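Local coordinates for uncharacterized protein (Burkholderia cenocepacia, PDB 6ANS) that is of unknown function but belongs to the DUF1214 family, carries a bound sodium ion and probably assembles as a pair of subunits, at residues I102-P107 against Q307-W312; R319-C324 against D354-R359. One frame throughout, in Å; residues are numbered along the deposited sequence.

The two contacts lie in series along the chain, their centres 11 Å apart, and Leu308, on strand 303-309, touches contact 2. Gln307 and Asn309 of contact 1 face the sodium-bearing loop, whereas Leu308 between them points its side chain away from it. Leu308 N lies 2.8 Å from Ile323 O, a probable hydrogen bond, and Leu308 CD2 packs 3.4 Å from Asp354 O. A second junction is made by Asn310 and His358, whose side chains both hydrogen-bond to Glu65. Contact 1 is buried, its centre about 8 Å from the centre of the chain, and holds two sodium ligands; contact 2 lies nearer the surface, the side chain of Ile323 being about 12 Å from the ion.

Contact 1 (I102-P107 against Q307-W312); sequences IGADNP and QLNNYW. With NA (sodium ion), chain F.
The flat amide of Gln307 lies between two small apolar groups: Pro107 CD sits over one face, 3.3 Å from OE1, and Ala104 CB over the NE2 end of the other, 4.1 Å from that nitrogen. Both ends of the amide are bonded. NE2 gives one bond of 2.7 Å to Asp105 O, bent to 138° and reaching the oxygen from well above its carbonyl plane, and another to Asn309 OD1, almost straight at 173° and in the plane of the Gln307 amide. OE1 receives a bond from Arg366 on the adjacent strand 360-368. Three partners thus fix which way round the amide is turned. Gln307 CG stands between the backbone N and the carbonyl carbon (chi1 64°), and the chain runs extended beyond it to the loop. The second amide, of Asn309, touches the same alanine, with ND2 3.7 Å from Ala104 CB.

This is a buried docking of the loop between helix 60-83 and strand 109-115 against strand 303-309, a member of a four-stranded antiparallel sheet. The carboxylate of Asp105 is engaged outside the pair of segments: OD2 is hydrogen-bonded to Ser315. Gly103 and Ala104 both have positive phi, and this local twist accompanies the turning of their carbonyls to one sodium ion: Gly103 O and Ala104 O are each 2.4 Å from the metal, and three further atoms complete its coordination. On the far side of Gly103 from the metal, a water accepts from Gly103 N at 2.7 Å and donates to Trp312 O at 2.9 Å.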
loop_
_atom_site.group_PDB
_atom_site.type_symbol
_atom_site.label_atom_id
_atom_site.label_comp_id
_atom_site.label_asym_id
_atom_site.label_seq_id
_atom_site.Cartn_x
_atom_site.Cartn_y
_atom_site.Cartn_z
ATOM N N ILE A 102 -13.341 -0.064 -2.819
ATOM C CA ILE A 102 -14.491 0.159 -1.942
ATOM C C ILE A 102 -15.606 0.866 -2.705
ATOM O O ILE A 102 -15.384 1.929 -3.297
ATOM C CB ILE A 102 -14.121 1.009 -0.713
ATOM C CG1 ILE A 102 -13.136 0.291 0.207
ATOM C CG2 ILE A 102 -15.403 1.402 0.053
ATOM C CD1 ILE A 102 -12.609 1.191 1.337
ATOM N N GLY A 103 -16.811 0.297 -2.654
ATOM C CA GLY A 103 -18.025 1.053 -2.917
ATOM C C GLY A 103 -18.176 1.571 -4.331
ATOM O O GLY A 103 -18.563 2.723 -4.525
ATOM N N ALA A 104 -17.938 0.714 -5.322
ATOM C CA ALA A 104 -17.904 1.116 -6.729
ATOM C C ALA A 104 -16.819 2.173 -6.945
ATOM O O ALA A 104 -17.086 3.323 -7.295
ATOM C CB ALA A 104 -19.278 1.612 -7.205
ATOM N N ASP A 105 -15.586 1.757 -6.679
ATOM C CA ASP A 105 -14.408 2.579 -6.931
ATOM C C ASP A 105 -14.369 2.989 -8.394
ATOM O O ASP A 105 -14.576 2.160 -9.279
ATOM C CB ASP A 105 -13.133 1.811 -6.579
ATOM C CG ASP A 105 -13.024 0.479 -7.332
ATOM O OD1 ASP A 105 -13.902 -0.384 -7.121
ATOM O OD2 ASP A 105 -12.085 0.303 -8.152
ATOM N N ASN A 106 -14.156 4.281 -8.640
ATOM C CA ASN A 106 -14.093 4.795 -10.001
ATOM C C ASN A 106 -12.736 4.468 -10.613
ATOM O O ASN A 106 -11.724 5.044 -10.197
ATOM C CB ASN A 106 -14.326 6.304 -10.018
ATOM C CG ASN A 106 -14.508 6.846 -11.431
ATOM O OD1 ASN A 106 -14.144 6.190 -12.410
ATOM N ND2 ASN A 106 -15.112 8.035 -11.539
ATOM N N PRO A 107 -12.672 3.593 -11.619
ATOM C CA PRO A 107 -11.359 3.250 -12.196
ATOM C C PRO A 107 -10.669 4.449 -12.833
ATOM O O PRO A 107 -9.439 4.471 -12.901
ATOM C CB PRO A 107 -11.696 2.173 -13.240
ATOM C CG PRO A 107 -13.054 1.653 -12.852
ATOM C CD PRO A 107 -13.771 2.859 -12.274
ATOM N N GLN A 307 -19.080 1.472 -15.146
ATOM C CA GLN A 307 -18.092 0.479 -14.767
ATOM C C GLN A 307 -18.778 -0.812 -14.355
ATOM O O GLN A 307 -19.891 -0.797 -13.822
ATOM C CB GLN A 307 -17.225 0.973 -13.611
ATOM C CG GLN A 307 -18.020 1.199 -12.312
ATOM C CD GLN A 307 -17.151 1.738 -11.193
ATOM O OE1 GLN A 307 -16.861 2.930 -11.153
ATOM N NE2 GLN A 307 -16.731 0.859 -10.275
ATOM N N LEU A 308 -18.085 -1.926 -14.571
ATOM C CA LEU A 308 -18.579 -3.235 -14.181
ATOM C C LEU A 308 -17.831 -3.683 -12.926
ATOM O O LEU A 308 -16.609 -3.529 -12.847
ATOM C CB LEU A 308 -18.407 -4.237 -15.322
ATOM C CG LEU A 308 -19.389 -5.420 -15.277
ATOM C CD1 LEU A 308 -20.821 -4.908 -15.492
ATOM C CD2 LEU A 308 -19.030 -6.494 -16.305
ATOM N N ASN A 309 -18.575 -4.189 -11.937
ATOM C CA ASN A 309 -18.045 -4.579 -10.631
ATOM C C ASN A 309 -18.407 -6.021 -10.310
ATOM O O ASN A 309 -19.332 -6.589 -10.893
ATOM C CB ASN A 309 -18.596 -3.717 -9.473
ATOM C CG ASN A 309 -18.558 -2.222 -9.768
ATOM O OD1 ASN A 309 -17.635 -1.725 -10.417
ATOM N ND2 ASN A 309 -19.541 -1.490 -9.235
ATOM N N ASN A 310 -17.721 -6.591 -9.312
ATOM C CA ASN A 310 -18.202 -7.844 -8.744
ATOM C C ASN A 310 -19.302 -7.559 -7.719
ATOM O O ASN A 310 -19.722 -6.414 -7.522
ATOM C CB ASN A 310 -17.052 -8.658 -8.147
ATOM C CG ASN A 310 -16.391 -7.997 -6.950
ATOM O OD1 ASN A 310 -16.874 -7.002 -6.384
ATOM N ND2 ASN A 310 -15.261 -8.558 -6.555
ATOM N N TYR A 311 -19.787 -8.617 -7.058
ATOM C CA TYR A 311 -20.891 -8.437 -6.121
ATOM C C TYR A 311 -20.505 -7.546 -4.949
ATOM O O TYR A 311 -21.368 -6.868 -4.380
ATOM C CB TYR A 311 -21.392 -9.780 -5.595
ATOM C CG TYR A 311 -22.622 -9.614 -4.726
ATOM C CD1 TYR A 311 -23.883 -9.488 -5.299
ATOM C CD2 TYR A 311 -22.521 -9.562 -3.339
ATOM C CE1 TYR A 311 -25.012 -9.333 -4.530
ATOM C CE2 TYR A 311 -23.652 -9.427 -2.547
ATOM C CZ TYR A 311 -24.893 -9.304 -3.151
ATOM O OH TYR A 311 -26.021 -9.147 -2.387
ATOM N N TRP A 312 -19.228 -7.547 -4.570
ATOM C CA TRP A 312 -18.701 -6.749 -3.464
ATOM C C TRP A 312 -18.491 -5.284 -3.828
ATOM O O TRP A 312 -17.952 -4.526 -3.009
ATOM C CB TRP A 312 -17.394 -7.405 -2.986
ATOM C CG TRP A 312 -17.647 -8.890 -2.821
ATOM C CD1 TRP A 312 -17.112 -9.915 -3.557
ATOM C CD2 TRP A 312 -18.584 -9.491 -1.921
ATOM N NE1 TRP A 312 -17.643 -11.117 -3.146
ATOM C CE2 TRP A 312 -18.543 -10.885 -2.140
ATOM C CE3 TRP A 312 -19.434 -8.988 -0.931
ATOM C CZ2 TRP A 312 -19.321 -11.782 -1.406
ATOM C CZ3 TRP A 312 -20.212 -9.882 -0.203
ATOM C CH2 TRP A 312 -20.148 -11.263 -0.447
HETATM NA NA NA F . -17.748 4.743 -5.450
HETATM O O HOH W 1 -17.244 -2.125 -1.607
#

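Contact 2 (R319-C324 against D354-R359); sequences RHFDIC and DTAGHR
With chi1 of -175°, Asp354 swings its carboxylate away from its amide N and toward Phe321, whose ring is turned to meet it by a chi1 of -57°; Asp354 OD2 comes 3.5 Å from Phe321 CD1. The two side chains cross at a slant, the carboxylate plane standing perpendicular to the ring. Asp354 also opens an Asx turn: OD1 accepts from Ala356 N at 2.7 Å, met from above the carboxylate plane. It overlaps a type I' beta turn from Thr355 to His358, closed by His358 N to Thr355 O, and His358 ND1 reaches back to Ala356 O. Held in this way, Ala356 CB lies over the centre of the Phe321 ring, a CH-pi contact 3.9 Å from the centroid and 12° off the normal. His320 CB covers the rim of the opposite face, and Pro219 of the second subunit packs on Phe321. The contact ties the loop leading into strand 324-326 to the end of strand 351-354, each outermost in its sheet within this chain. Asp354 N bonds to Asp322 O at 2.8 Å, and Ile323 CG2 packs on Asp354 O. A water also bridges Asp322 and Asp354, accepting from Asp322 N at 2.9 Å and donating to Asp354 OD2 at 2.8 Å.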
loop_
_atom_site.group_PDB
_atom_site.type_symbol
_atom_site.label_atom_id
_atom_site.label_comp_id
_atom_site.label_asym_id
_atom_site.label_seq_id
_atom_site.Cartn_x
_atom_site.Cartn_y
_atom_site.Cartn_z
ATOM N N ARG A 319 -6.766 -3.293 -14.894
ATOM C CA ARG A 319 -5.416 -3.466 -15.428
ATOM C C ARG A 319 -5.411 -4.466 -16.571
ATOM O O ARG A 319 -4.562 -4.386 -17.463
ATOM C CB ARG A 319 -4.445 -3.944 -14.343
ATOM C CG ARG A 319 -4.196 -2.964 -13.210
ATOM C CD ARG A 319 -3.464 -3.650 -12.041
ATOM N NE ARG A 319 -4.130 -4.872 -11.578
ATOM C CZ ARG A 319 -3.643 -5.692 -10.637
ATOM N NH1 ARG A 319 -2.483 -5.424 -10.043
ATOM N NH2 ARG A 319 -4.302 -6.798 -10.299
ATOM N N HIS A 320 -6.348 -5.410 -16.571
ATOM C CA HIS A 320 -6.309 -6.493 -17.543
ATOM C C HIS A 320 -7.590 -6.722 -18.316
ATOM O O HIS A 320 -7.575 -7.528 -19.251
ATOM C CB HIS A 320 -5.934 -7.810 -16.857
ATOM C CG HIS A 320 -4.601 -7.771 -16.191
ATOM N ND1 HIS A 320 -4.448 -7.619 -14.828
ATOM C CD2 HIS A 320 -3.354 -7.842 -16.710
ATOM C CE1 HIS A 320 -3.159 -7.615 -14.536
ATOM N NE2 HIS A 320 -2.476 -7.747 -15.661
ATOM N N PHE A 321 -8.693 -6.090 -17.942
ATOM C CA PHE A 321 -9.959 -6.279 -18.625
ATOM C C PHE A 321 -10.554 -4.909 -18.906
ATOM O O PHE A 321 -10.339 -3.962 -18.143
ATOM C CB PHE A 321 -10.947 -7.130 -17.789
ATOM C CG PHE A 321 -10.423 -8.490 -17.410
ATOM C CD1 PHE A 321 -10.443 -9.536 -18.318
ATOM C CD2 PHE A 321 -9.944 -8.728 -16.128
ATOM C CE1 PHE A 321 -9.964 -10.800 -17.960
ATOM C CE2 PHE A 321 -9.469 -9.983 -15.760
ATOM C CZ PHE A 321 -9.479 -11.023 -16.675
ATOM N N ASP A 322 -11.298 -4.811 -20.009
ATOM C CA ASP A 322 -12.007 -3.584 -20.375
ATOM C C ASP A 322 -13.340 -3.578 -19.634
ATOM O O ASP A 322 -14.335 -4.129 -20.105
ATOM C CB ASP A 322 -12.210 -3.511 -21.887
ATOM C CG ASP A 322 -10.901 -3.567 -22.653
ATOM O OD1 ASP A 322 -9.930 -2.920 -22.214
ATOM O OD2 ASP A 322 -10.832 -4.275 -23.681
ATOM N N ILE A 323 -13.370 -2.945 -18.457
ATOM C CA ILE A 323 -14.537 -3.057 -17.590
ATOM C C ILE A 323 -15.053 -1.674 -17.212
ATOM O O ILE A 323 -15.915 -1.532 -16.332
ATOM C CB ILE A 323 -14.220 -3.921 -16.351
ATOM C CG1 ILE A 323 -13.018 -3.373 -15.567
ATOM C CG2 ILE A 323 -13.943 -5.381 -16.795
ATOM C CD1 ILE A 323 -13.379 -2.383 -14.463
ATOM N N CYS A 324 -14.544 -0.651 -17.889
ATOM C CA CYS A 324 -14.987 0.724 -17.701
ATOM C C CYS A 324 -14.947 1.440 -19.046
ATOM O O CYS A 324 -13.962 1.343 -19.780
ATOM C CB CYS A 324 -14.115 1.481 -16.695
ATOM S SG CYS A 324 -14.795 3.106 -16.253
ATOM N N ASP A 354 -16.407 -6.052 -20.219
ATOM C CA ASP A 354 -16.058 -7.471 -20.178
ATOM C C ASP A 354 -16.506 -8.081 -18.849
ATOM O O ASP A 354 -16.115 -7.592 -17.783
ATOM C CB ASP A 354 -14.544 -7.622 -20.351
ATOM C CG ASP A 354 -14.084 -9.074 -20.437
ATOM O OD1 ASP A 354 -14.870 -10.002 -20.131
ATOM O OD2 ASP A 354 -12.906 -9.282 -20.800
ATOM N N THR A 355 -17.316 -9.149 -18.902
ATOM C CA THR A 355 -17.767 -9.770 -17.656
ATOM C C THR A 355 -16.647 -10.516 -16.932
ATOM O O THR A 355 -16.795 -10.819 -15.740
ATOM C CB THR A 355 -18.952 -10.719 -17.893
ATOM O OG1 THR A 355 -18.624 -11.685 -18.902
ATOM C CG2 THR A 355 -20.209 -9.925 -18.294
ATOM N N ALA A 356 -15.540 -10.813 -17.614
ATOM C CA ALA A 356 -14.303 -11.234 -16.951
ATOM C C ALA A 356 -14.526 -12.439 -16.034
ATOM O O ALA A 356 -14.068 -12.479 -14.889
ATOM C CB ALA A 356 -13.688 -10.061 -16.173
ATOM N N GLY A 357 -15.262 -13.425 -16.545
ATOM C CA GLY A 357 -15.479 -14.660 -15.828
ATOM C C GLY A 357 -16.580 -14.631 -14.792
ATOM O O GLY A 357 -16.841 -15.664 -14.175
ATOM N N HIS A 358 -17.235 -13.492 -14.576
ATOM C CA HIS A 358 -18.252 -13.367 -13.537
ATOM C C HIS A 358 -19.637 -13.660 -14.098
ATOM O O HIS A 358 -20.000 -13.149 -15.162
ATOM C CB HIS A 358 -18.250 -11.967 -12.928
ATOM C CG HIS A 358 -17.035 -11.671 -12.119
ATOM N ND1 HIS A 358 -15.782 -11.571 -12.676
ATOM C CD2 HIS A 358 -16.878 -11.472 -10.790
ATOM C CE1 HIS A 358 -14.900 -11.319 -11.725
ATOM N NE2 HIS A 358 -15.540 -11.252 -10.571
ATOM N N ARG A 359 -20.408 -14.480 -13.378
ATOM C CA ARG A 359 -21.801 -14.683 -13.746
ATOM C C ARG A 359 -22.686 -13.565 -13.216
ATOM O O ARG A 359 -23.739 -13.294 -13.806
ATOM C CB ARG A 359 -22.303 -16.043 -13.246
HETATM O O HOH W 2 -11.148 -7.281 -21.513
#